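Local atomic coordinates of VP5 (Halorubrum pleomorphic virus 6, PDB entry 6QGL), a protein that probably mediates fusion of the viral envelope with the membrane of its haloarchaeal host, as the envelope protein of a pleomorphic virus. Residues N180-W192 and S200-S212. Numbering follows the deposited sequence.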
ATOM      1  N   ASN A 180     -10.024 -19.692  16.145  1.00 61.44           N
ATOM      2  CA  ASN A 180      -9.205 -18.776  16.938  1.00 60.03           C
ATOM      3  C   ASN A 180      -7.936 -18.425  16.183  1.00 62.43           C
ATOM      4  O   ASN A 180      -7.334 -19.296  15.550  1.00 62.80           O
ATOM      5  CB  ASN A 180      -8.845 -19.383  18.302  1.00 61.45           C
ATOM      6  CG  ASN A 180     -10.005 -19.666  19.229  1.00 82.62           C
ATOM      7  OD1 ASN A 180      -9.979 -20.635  19.992  1.00 80.39           O
ATOM      8  ND2 ASN A 180     -11.044 -18.833  19.211  1.00 71.19           N
ATOM      9  N   PHE A 181      -7.528 -17.150  16.256  1.00 57.29           N
ATOM     10  CA  PHE A 181      -6.298 -16.665  15.637  1.00 56.09           C
ATOM     11  C   PHE A 181      -5.386 -16.086  16.709  1.00 60.38           C
ATOM     12  O   PHE A 181      -5.851 -15.361  17.593  1.00 59.67           O
ATOM     13  CB  PHE A 181      -6.584 -15.623  14.540  1.00 56.32           C
ATOM     14  CG  PHE A 181      -5.356 -15.135  13.803  1.00 56.88           C
ATOM     15  CD1 PHE A 181      -4.810 -15.876  12.762  1.00 60.45           C
ATOM     16  CD2 PHE A 181      -4.746 -13.936  14.150  1.00 57.77           C
ATOM     17  CE1 PHE A 181      -3.663 -15.435  12.095  1.00 60.93           C
ATOM     18  CE2 PHE A 181      -3.593 -13.504  13.491  1.00 60.16           C
ATOM     19  CZ  PHE A 181      -3.068 -14.248  12.459  1.00 58.88           C
ATOM     20  N   THR A 182      -4.088 -16.403  16.627  1.00 57.79           N
ATOM     21  CA  THR A 182      -3.104 -15.891  17.571  1.00 57.45           C
ATOM     22  C   THR A 182      -2.530 -14.569  17.066  1.00 60.19           C
ATOM     23  O   THR A 182      -1.727 -14.550  16.126  1.00 59.92           O
ATOM     24  CB  THR A 182      -2.039 -16.950  17.917  1.00 65.98           C
ATOM     25  OG1 THR A 182      -2.675 -18.106  18.458  1.00 67.48           O
ATOM     26  CG2 THR A 182      -1.013 -16.438  18.912  1.00 64.01           C
ATOM     27  N   LEU A 183      -2.968 -13.467  17.687  1.00 55.51           N
ATOM     28  CA  LEU A 183      -2.477 -12.119  17.422  1.00 53.88           C
ATOM     29  C   LEU A 183      -1.341 -11.884  18.416  1.00 57.97           C
ATOM     30  O   LEU A 183      -1.470 -12.237  19.592  1.00 58.59           O
ATOM     31  CB  LEU A 183      -3.604 -11.081  17.615  1.00 53.19           C
ATOM     32  CG  LEU A 183      -3.231  -9.587  17.584  1.00 56.74           C
ATOM     33  CD1 LEU A 183      -2.940  -9.108  16.170  1.00 56.07           C
ATOM     34  CD2 LEU A 183      -4.321  -8.747  18.200  1.00 58.58           C
ATOM     35  N   LEU A 184      -0.219 -11.334  17.943  1.00 53.79           N
ATOM     36  CA  LEU A 184       0.912 -11.079  18.827  1.00 53.54           C
ATOM     37  C   LEU A 184       0.810  -9.690  19.426  1.00 57.03           C
ATOM     38  O   LEU A 184       0.725  -8.703  18.695  1.00 56.38           O
ATOM     39  CB  LEU A 184       2.265 -11.284  18.116  1.00 53.28           C
ATOM     40  CG  LEU A 184       2.560 -12.679  17.545  1.00 58.38           C
ATOM     41  CD1 LEU A 184       3.824 -12.667  16.724  1.00 58.34           C
ATOM     42  CD2 LEU A 184       2.656 -13.735  18.639  1.00 61.47           C
ATOM     43  N   THR A 185       0.756  -9.619  20.758  1.00 53.53           N
ATOM     44  CA  THR A 185       0.722  -8.360  21.483  1.00 52.93           C
ATOM     45  C   THR A 185       2.166  -8.009  21.787  1.00 56.37           C
ATOM     46  O   THR A 185       2.882  -8.794  22.418  1.00 56.59           O
ATOM     47  CB  THR A 185      -0.187  -8.450  22.712  1.00 59.34           C
ATOM     48  OG1 THR A 185      -1.521  -8.627  22.251  1.00 57.83           O
ATOM     49  CG2 THR A 185      -0.122  -7.201  23.586  1.00 57.56           C
ATOM     50  N   PHE A 186       2.602  -6.850  21.294  1.00 52.14           N
ATOM     51  CA  PHE A 186       3.964  -6.390  21.487  1.00 51.82           C
ATOM     52  C   PHE A 186       4.145  -5.689  22.826  1.00 56.52           C
ATOM     53  O   PHE A 186       3.581  -4.618  23.040  1.00 56.84           O
ATOM     54  CB  PHE A 186       4.410  -5.484  20.324  1.00 52.79           C
ATOM     55  CG  PHE A 186       5.815  -4.967  20.495  1.00 54.26           C
ATOM     56  CD1 PHE A 186       6.911  -5.761  20.172  1.00 57.00           C
ATOM     57  CD2 PHE A 186       6.049  -3.702  21.018  1.00 56.74           C
ATOM     58  CE1 PHE A 186       8.212  -5.295  20.364  1.00 57.98           C
ATOM     59  CE2 PHE A 186       7.348  -3.247  21.222  1.00 59.71           C
ATOM     60  CZ  PHE A 186       8.422  -4.041  20.887  1.00 57.39           C
ATOM     61  N   ARG A 187       4.970  -6.277  23.704  1.00 53.01           N
ATOM     62  CA  ARG A 187       5.338  -5.699  24.995  1.00 53.40           C
ATOM     63  C   ARG A 187       6.825  -5.346  24.939  1.00 56.17           C
ATOM     64  O   ARG A 187       7.614  -6.122  24.404  1.00 54.65           O
ATOM     65  CB  ARG A 187       5.031  -6.667  26.159  1.00 54.07           C
ATOM     66  CG  ARG A 187       5.431  -6.135  27.540  1.00 61.90           C
ATOM     67  CD  ARG A 187       4.844  -6.959  28.667  1.00 70.75           C
ATOM     68  NE  ARG A 187       5.299  -6.500  29.981  1.00 78.40           N
ATOM     69  CZ  ARG A 187       4.721  -5.539  30.698  1.00 92.86           C
ATOM     70  NH1 ARG A 187       5.211  -5.198  31.881  1.00 79.89           N
ATOM     71  NH2 ARG A 187       3.652  -4.905  30.230  1.00 81.18           N
ATOM     72  N   HIS A 188       7.192  -4.166  25.466  1.00 53.59           N
ATOM     73  CA  HIS A 188       8.566  -3.670  25.522  1.00 53.75           C
ATOM     74  C   HIS A 188       8.829  -3.034  26.878  1.00 60.11           C
ATOM     75  O   HIS A 188       8.114  -2.116  27.275  1.00 60.39           O
ATOM     76  CB  HIS A 188       8.840  -2.664  24.387  1.00 53.74           C
ATOM     77  CG  HIS A 188      10.219  -2.076  24.411  1.00 57.33           C
ATOM     78  ND1 HIS A 188      11.290  -2.731  23.836  1.00 58.44           N
ATOM     79  CD2 HIS A 188      10.655  -0.912  24.946  1.00 59.96           C
ATOM     80  CE1 HIS A 188      12.338  -1.951  24.042  1.00 58.36           C
ATOM     81  NE2 HIS A 188      12.006  -0.844  24.700  1.00 59.65           N
ATOM     82  N   ASN A 189       9.862  -3.527  27.578  1.00 58.20           N
ATOM     83  CA  ASN A 189      10.310  -3.010  28.871  1.00 60.13           C
ATOM     84  C   ASN A 189      11.823  -2.804  28.818  1.00 64.28           C
ATOM     85  O   ASN A 189      12.556  -3.749  28.510  1.00 63.28           O
ATOM     86  CB  ASN A 189       9.920  -3.946  30.025  1.00 64.02           C
ATOM     87  CG  ASN A 189      10.163  -3.355  31.397  1.00 93.87           C
ATOM     88  OD1 ASN A 189      10.043  -2.144  31.614  1.00 92.54           O
ATOM     89  ND2 ASN A 189      10.504  -4.196  32.359  1.00 88.07           N
ATOM     90  N   THR A 190      12.286  -1.578  29.128  1.00 61.60           N
ATOM     91  CA  THR A 190      13.707  -1.204  29.111  1.00 61.54           C
ATOM     92  C   THR A 190      14.537  -1.919  30.197  1.00 66.83           C
ATOM     93  O   THR A 190      15.760  -2.006  30.064  1.00 66.52           O
ATOM     94  CB  THR A 190      13.887   0.316  29.153  1.00 68.83           C
ATOM     95  OG1 THR A 190      13.295   0.830  30.345  1.00 70.86           O
ATOM     96  CG2 THR A 190      13.309   1.011  27.919  1.00 65.10           C
ATOM     97  N   GLY A 191      13.876  -2.433  31.238  1.00 64.44           N
ATOM     98  CA  GLY A 191      14.532  -3.209  32.283  1.00 65.25           C
ATOM     99  C   GLY A 191      14.585  -2.643  33.689  1.00 71.25           C
ATOM    100  O   GLY A 191      14.970  -3.366  34.612  1.00 71.86           O
ATOM    101  N   TRP A 192      14.233  -1.357  33.871  1.00 68.97           N
ATOM    102  CA  TRP A 192      14.245  -0.707  35.189  1.00 71.52           C
ATOM    103  C   TRP A 192      13.055  -1.166  36.032  1.00 78.61           C
ATOM    104  O   TRP A 192      12.073  -1.669  35.485  1.00 77.48           O
ATOM    105  CB  TRP A 192      14.228   0.826  35.048  1.00 70.76           C
ATOM    106  CG  TRP A 192      15.277   1.362  34.123  1.00 70.50           C
ATOM    107  CD1 TRP A 192      15.115   1.702  32.815  1.00 71.77           C
ATOM    108  CD2 TRP A 192      16.662   1.573  34.424  1.00 71.03           C
ATOM    109  NE1 TRP A 192      16.306   2.138  32.287  1.00 70.85           N
ATOM    110  CE2 TRP A 192      17.276   2.063  33.249  1.00 73.57           C
ATOM    111  CE3 TRP A 192      17.446   1.415  35.579  1.00 73.99           C
ATOM    112  CZ2 TRP A 192      18.635   2.390  33.193  1.00 73.20           C
ATOM    113  CZ3 TRP A 192      18.795   1.729  35.519  1.00 75.64           C
ATOM    114  CH2 TRP A 192      19.375   2.211  34.339  1.00 74.89           C
ATOM    115  N   SER A 200      10.329   2.547  31.678  1.00 67.67           N
ATOM    116  CA  SER A 200       9.640   2.724  30.407  1.00 65.76           C
ATOM    117  C   SER A 200       9.103   1.375  29.927  1.00 67.97           C
ATOM    118  O   SER A 200       9.876   0.438  29.702  1.00 66.61           O
ATOM    119  CB  SER A 200      10.585   3.338  29.378  1.00 68.24           C
ATOM    120  OG  SER A 200       9.940   3.586  28.142  1.00 75.13           O
ATOM    121  N   VAL A 201       7.769   1.274  29.813  1.00 64.17           N
ATOM    122  CA  VAL A 201       7.073   0.070  29.361  1.00 62.55           C
ATOM    123  C   VAL A 201       5.917   0.431  28.416  1.00 64.84           C
ATOM    124  O   VAL A 201       5.188   1.394  28.664  1.00 65.76           O
ATOM    125  CB  VAL A 201       6.644  -0.871  30.532  1.00 67.74           C
ATOM    126  CG1 VAL A 201       5.651  -0.197  31.473  1.00 69.58           C
ATOM    127  CG2 VAL A 201       6.086  -2.203  30.025  1.00 66.23           C
ATOM    128  N   VAL A 202       5.796  -0.319  27.311  1.00 58.69           N
ATOM    129  CA  VAL A 202       4.729  -0.185  26.324  1.00 56.95           C
ATOM    130  C   VAL A 202       4.211  -1.582  25.965  1.00 58.98           C
ATOM    131  O   VAL A 202       4.993  -2.528  25.880  1.00 57.68           O
ATOM    132  CB  VAL A 202       5.104   0.688  25.089  1.00 60.15           C
ATOM    133  CG1 VAL A 202       5.979  -0.061  24.083  1.00 58.30           C
ATOM    134  CG2 VAL A 202       3.857   1.258  24.413  1.00 59.89           C
ATOM    135  N   GLU A 203       2.893  -1.718  25.825  1.00 55.47           N
ATOM    136  CA  GLU A 203       2.242  -2.970  25.455  1.00 54.36           C
ATOM    137  C   GLU A 203       1.032  -2.632  24.611  1.00 56.96           C
ATOM    138  O   GLU A 203       0.133  -1.943  25.095  1.00 57.54           O
ATOM    139  CB  GLU A 203       1.859  -3.804  26.689  1.00 56.87           C
ATOM    140  CG  GLU A 203       1.429  -5.219  26.332  1.00 65.67           C
ATOM    141  CD  GLU A 203       1.075  -6.141  27.483  1.00 83.81           C
ATOM    142  OE1 GLU A 203       1.662  -5.997  28.580  1.00 75.19           O
ATOM    143  OE2 GLU A 203       0.217  -7.029  27.276  1.00 78.65           O
ATOM    144  N   TYR A 204       1.030  -3.068  23.337  1.00 51.71           N
ATOM    145  CA  TYR A 204      -0.056  -2.786  22.397  1.00 50.59           C
ATOM    146  C   TYR A 204      -0.108  -3.753  21.205  1.00 53.79           C
ATOM    147  O   TYR A 204       0.775  -4.597  21.033  1.00 53.22           O
ATOM    148  CB  TYR A 204       0.001  -1.312  21.920  1.00 51.38           C
ATOM    149  CG  TYR A 204       1.170  -0.974  21.020  1.00 51.57           C
ATOM    150  CD1 TYR A 204       2.440  -0.754  21.545  1.00 53.58           C
ATOM    151  CD2 TYR A 204       0.991  -0.792  19.652  1.00 51.37           C
ATOM    152  CE1 TYR A 204       3.515  -0.426  20.724  1.00 53.20           C
ATOM    153  CE2 TYR A 204       2.056  -0.456  18.821  1.00 51.79           C
ATOM    154  CZ  TYR A 204       3.316  -0.277  19.361  1.00 57.47           C
ATOM    155  OH  TYR A 204       4.359   0.054  18.533  1.00 56.10           O
ATOM    156  N   ASN A 205      -1.165  -3.616  20.396  1.00 50.02           N
ATOM    157  CA  ASN A 205      -1.453  -4.370  19.174  1.00 49.11           C
ATOM    158  C   ASN A 205      -2.416  -3.512  18.322  1.00 53.65           C
ATOM    159  O   ASN A 205      -2.807  -2.447  18.808  1.00 53.84           O
ATOM    160  CB  ASN A 205      -2.044  -5.761  19.509  1.00 49.05           C
ATOM    161  CG  ASN A 205      -3.266  -5.776  20.397  1.00 65.86           C
ATOM    162  OD1 ASN A 205      -4.175  -4.951  20.286  1.00 56.88           O
ATOM    163  ND2 ASN A 205      -3.330  -6.748  21.289  1.00 58.02           N
ATOM    164  N   PRO A 206      -2.846  -3.906  17.092  1.00 50.42           N
ATOM    165  CA  PRO A 206      -3.777  -3.043  16.342  1.00 50.47           C
ATOM    166  C   PRO A 206      -5.122  -2.779  17.036  1.00 54.94           C
ATOM    167  O   PRO A 206      -5.762  -1.778  16.727  1.00 55.11           O
ATOM    168  CB  PRO A 206      -3.972  -3.795  15.021  1.00 51.73           C
ATOM    169  CG  PRO A 206      -2.790  -4.673  14.896  1.00 55.93           C
ATOM    170  CD  PRO A 206      -2.498  -5.104  16.300  1.00 51.71           C
ATOM    171  N   LYS A 207      -5.543  -3.654  17.976  1.00 51.44           N
ATOM    172  CA  LYS A 207      -6.826  -3.537  18.683  1.00 51.56           C
ATOM    173  C   LYS A 207      -6.836  -2.534  19.840  1.00 56.49           C
ATOM    174  O   LYS A 207      -7.791  -1.765  19.958  1.00 56.60           O
ATOM    175  CB  LYS A 207      -7.316  -4.909  19.182  1.00 53.75           C
ATOM    176  CG  LYS A 207      -7.803  -5.857  18.092  1.00 61.85           C
ATOM    177  CD  LYS A 207      -8.344  -7.148  18.708  1.00 70.75           C
ATOM    178  CE  LYS A 207      -9.034  -8.055  17.723  1.00 81.40           C
ATOM    179  NZ  LYS A 207     -10.348  -7.512  17.292  1.00 91.56           N
ATOM    180  N   GLU A 208      -5.809  -2.566  20.715  1.00 53.68           N
ATOM    181  CA  GLU A 208      -5.747  -1.706  21.907  1.00 54.79           C
ATOM    182  C   GLU A 208      -4.334  -1.468  22.437  1.00 58.43           C
ATOM    183  O   GLU A 208      -3.409  -2.202  22.089  1.00 57.32           O
ATOM    184  CB  GLU A 208      -6.607  -2.316  23.043  1.00 57.17           C
ATOM    185  CG  GLU A 208      -6.149  -3.700  23.492  1.00 67.46           C
ATOM    186  CD  GLU A 208      -6.513  -4.121  24.902  1.00 91.01           C
ATOM    187  OE1 GLU A 208      -6.561  -3.250  25.801  1.00 84.71           O
ATOM    188  OE2 GLU A 208      -6.723  -5.337  25.111  1.00 87.55           O
ATOM    189  N   VAL A 209      -4.196  -0.462  23.326  1.00 55.88           N
ATOM    190  CA  VAL A 209      -2.971  -0.134  24.059  1.00 56.06           C
ATOM    191  C   VAL A 209      -3.227  -0.653  25.478  1.00 61.40           C
ATOM    192  O   VAL A 209      -4.086  -0.115  26.184  1.00 62.78           O
ATOM    193  CB  VAL A 209      -2.631   1.385  24.049  1.00 60.56           C
ATOM    194  CG1 VAL A 209      -1.416   1.688  24.918  1.00 61.12           C
ATOM    195  CG2 VAL A 209      -2.396   1.891  22.637  1.00 59.37           C
ATOM    196  N   VAL A 210      -2.527  -1.730  25.869  1.00 57.47           N
ATOM    197  CA  VAL A 210      -2.656  -2.352  27.189  1.00 58.77           C
ATOM    198  C   VAL A 210      -2.084  -1.420  28.273  1.00 65.30           C
ATOM    199  O   VAL A 210      -2.830  -0.992  29.155  1.00 66.49           O
ATOM    200  CB  VAL A 210      -2.058  -3.789  27.232  1.00 61.99           C
ATOM    201  CG1 VAL A 210      -2.222  -4.424  28.613  1.00 63.37           C
ATOM    202  CG2 VAL A 210      -2.677  -4.680  26.157  1.00 60.39           C
ATOM    203  N   THR A 211      -0.779  -1.102  28.203  1.00 62.66           N
ATOM    204  CA  THR A 211      -0.116  -0.208  29.164  1.00 64.76           C
ATOM    205  C   THR A 211       0.912   0.675  28.461  1.00 69.40           C
ATOM    206  O   THR A 211       1.704   0.170  27.663  1.00 67.68           O
ATOM    207  CB  THR A 211       0.574  -1.001  30.301  1.00 74.91           C
ATOM    208  OG1 THR A 211       1.501  -1.929  29.739  1.00 73.13           O
ATOM    209  CG2 THR A 211      -0.402  -1.719  31.225  1.00 76.14           C
ATOM    210  N   SER A 212       0.913   1.981  28.770  1.00 67.92           N
ATOM    211  CA  SER A 212       1.895   2.927  28.234  1.00 67.82           C
ATOM    212  C   SER A 212       2.462   3.758  29.379  1.00 74.02           C
ATOM    213  O   SER A 212       1.731   4.542  29.991  1.00 75.78           O
ATOM    214  CB  SER A 212       1.283   3.823  27.162  1.00 71.20           C
ATOM    215  OG  SER A 212       2.238   4.757  26.680  1.00 79.92           O
TER
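Phe186 and Tyr204 exchange two backbone hydrogen bonds, and His188 and Val202 do the same, as hydrogen-bonded pairs of an antiparallel hairpin. Phe186 N meets Tyr204 O at 2.9 Å, and His188 N meets Val202 O at 2.8 Å. Thr190 N to Ser200 O, 3.2 Å, adds a bond at the loop end. Arg187 with Glu203 and Asn189 with Val201 are the non-hydrogen-bonded pairs between.

One salt bridge joins the strands. Arg187 NH2 reaches Glu203 OE1 at 2.8 Å, with the guanidinium and carboxylate planes 83° apart. The methyl Val201 CG2 lies over one guanidinium face, offset toward its rim. Glu203 OE2 has a second cation, Lys169, so the carboxylate probably stays charged.

Asn205 is gripped through both amide atoms. Its ND2 donates to Thr185 OG1 at 2.8 Å, with the hydroxyl lying in the amide plane. Its OD1 accepts from Glu208 N at 2.9 Å, an Asx motif in the turn. Chi1 of 55° puts Asn205 CG between its own backbone N and carbonyl carbon, with ND2 directed at Thr185 and OD1 at the turn. Thr185 OG1 also bonds Thr171.

Apolar contacts are fewer. The Phe186 and Tyr204 side chains point the same way, with Phe186 CD2 4.2 Å from Tyr204 CE1. Leu183 CD1 meets Pro206 CD at 4.0 Å, tip to tip.

Val210 and Thr211 face Glu203 in a classic beta bulge. Strands 166-174, 180-189, 201-204 and 209-213 form a four-stranded antiparallel meander in that order. Leu183 packs on helix 97-140, and Tyr204 and Pro206 on helix 229-257.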